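Local coordinates for protein ubiquitin-conjugating enzyme E2, putative (Trypanosoma cruzi, PDB 4DS2) that probably carries ubiquitin as a thioester from an E1 activating enzyme towards its substrates, as an E2 ubiquitin-conjugating enzyme, at residues 18-23 / 119-124. Residues are numbered along the deposited sequence; the frame is centred on the assembly and turned at random.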
# COMPACT_ATOMS: atom_id res chain seq x y z
N LYS A 18 10.07 -14.14 3.20
CA LYS A 18 10.90 -14.40 4.39
C LYS A 18 11.44 -13.11 4.98
O LYS A 18 11.54 -12.97 6.20
CB LYS A 18 12.06 -15.32 4.04
CG LYS A 18 11.65 -16.70 3.57
CD LYS A 18 12.85 -17.60 3.22
CE LYS A 18 12.44 -18.98 2.68
NZ LYS A 18 13.11 -20.15 3.36
N LEU A 19 11.80 -12.16 4.11
CA LEU A 19 12.39 -10.88 4.58
C LEU A 19 11.32 -9.99 5.20
O LEU A 19 11.58 -9.38 6.23
CB LEU A 19 13.16 -10.14 3.47
CG LEU A 19 14.69 -10.40 3.45
CD1 LEU A 19 15.35 -9.84 2.19
CD2 LEU A 19 15.43 -9.85 4.66
N LEU A 20 10.12 -9.95 4.59
CA LEU A 20 9.01 -9.19 5.17
C LEU A 20 8.58 -9.72 6.55
O LEU A 20 8.34 -8.94 7.46
CB LEU A 20 7.80 -9.21 4.24
CG LEU A 20 6.59 -8.42 4.74
CD1 LEU A 20 6.92 -6.96 5.00
CD2 LEU A 20 5.46 -8.52 3.72
N LEU A 21 8.49 -11.04 6.68
CA LEU A 21 8.08 -11.72 7.91
C LEU A 21 9.06 -11.46 9.04
O LEU A 21 8.66 -11.24 10.17
CB LEU A 21 7.99 -13.23 7.66
CG LEU A 21 6.83 -13.68 6.75
CD1 LEU A 21 6.99 -15.16 6.48
CD2 LEU A 21 5.46 -13.36 7.34
N GLU A 22 10.33 -11.46 8.70
CA GLU A 22 11.37 -11.08 9.63
C GLU A 22 11.24 -9.63 10.15
O GLU A 22 11.43 -9.35 11.35
CB GLU A 22 12.73 -11.36 8.98
CG GLU A 22 12.96 -12.86 8.75
CD GLU A 22 14.37 -13.21 8.26
OE1 GLU A 22 15.16 -12.29 7.98
OE2 GLU A 22 14.67 -14.42 8.17
N GLU A 23 10.87 -8.71 9.25
CA GLU A 23 10.70 -7.29 9.60
C GLU A 23 9.42 -6.99 10.37
O GLU A 23 9.43 -6.16 11.27
CB GLU A 23 10.66 -6.43 8.36
CG GLU A 23 11.92 -6.41 7.52
CD GLU A 23 11.62 -5.96 6.09
OE1 GLU A 23 12.34 -6.42 5.17
OE2 GLU A 23 10.66 -5.14 5.90
N HIS A 119 13.00 -4.76 -3.07
CA HIS A 119 12.28 -5.82 -2.40
C HIS A 119 10.81 -5.52 -2.27
O HIS A 119 10.41 -4.36 -2.22
CB HIS A 119 12.89 -6.04 -1.02
CG HIS A 119 14.27 -6.65 -1.04
ND1 HIS A 119 15.32 -6.07 -1.64
CD2 HIS A 119 14.74 -7.86 -0.51
CE1 HIS A 119 16.42 -6.84 -1.49
NE2 HIS A 119 16.06 -7.94 -0.80
N ALA A 120 9.98 -6.56 -2.23
CA ALA A 120 8.54 -6.43 -2.00
C ALA A 120 8.21 -5.51 -0.85
O ALA A 120 7.31 -4.73 -0.96
CB ALA A 120 7.91 -7.80 -1.70
N SER A 121 8.94 -5.63 0.26
CA SER A 121 8.90 -4.67 1.37
C SER A 121 8.95 -3.21 0.96
O SER A 121 8.19 -2.38 1.47
CB SER A 121 10.12 -4.90 2.26
OG SER A 121 10.21 -6.27 2.57
N ASP A 122 9.90 -2.89 0.07
CA ASP A 122 10.13 -1.50 -0.41
C ASP A 122 8.92 -0.99 -1.18
O ASP A 122 8.48 0.12 -0.98
CB ASP A 122 11.43 -1.44 -1.23
CG ASP A 122 12.68 -1.88 -0.41
OD1 ASP A 122 12.66 -1.77 0.83
OD2 ASP A 122 13.70 -2.35 -0.99
N VAL A 123 8.34 -1.85 -2.00
CA VAL A 123 7.13 -1.55 -2.73
C VAL A 123 5.95 -1.29 -1.80
O VAL A 123 5.09 -0.43 -2.06
CB VAL A 123 6.73 -2.75 -3.63
CG1 VAL A 123 5.39 -2.48 -4.31
CG2 VAL A 123 7.84 -3.11 -4.61
N ILE A 124 5.88 -2.06 -0.72
CA ILE A 124 4.74 -1.97 0.17
C ILE A 124 4.85 -0.70 0.98
O ILE A 124 3.86 -0.01 1.17
CB ILE A 124 4.59 -3.22 1.09
CG1 ILE A 124 4.43 -4.50 0.24
CG2 ILE A 124 3.36 -3.06 2.00
CD1 ILE A 124 4.77 -5.80 0.99
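Ser121 OG lies before the carboxylate of Glu23, 3.4 Å from OE1 and 3.5 Å from OE2, in a weak hydrogen bond to OE1 at most, because the same proton has another acceptor within reach. The pair joins the N-terminal helix of the ubiquitin-conjugating (UBC) fold, 11-27, to the start of helix 120-132, the two short segments running at 60° to each other. Serine suits the place where the CA atoms of the segments come nearest, 5.9 Å between Leu20 and Ser121: it is small, and its OG, anti to the carbonyl carbon (chi1 -50°), can meet the acid. Glu23 and Asp122 each make a long, weak ion pair with Lys125, which may offset part of any repulsion between them. Deeper in, Leu20 CD2 meets Ile124 CD1 at 3.9 Å, the side chains crossing at about a right angle; branched aliphatic chains suit this buried site, where both also rest on Leu54 of strand 51-57. Histidine suits the more open margin: Leu19 CD1 approaches its ring obliquely beside CD2 and NE2, while NE2 bonds weakly to Lys15. At this N-cap, Asp122 OD2 accepts from His119 N over 3.3 Å, as a capping-box acid does, the N-H about 46° out of the carboxylate plane.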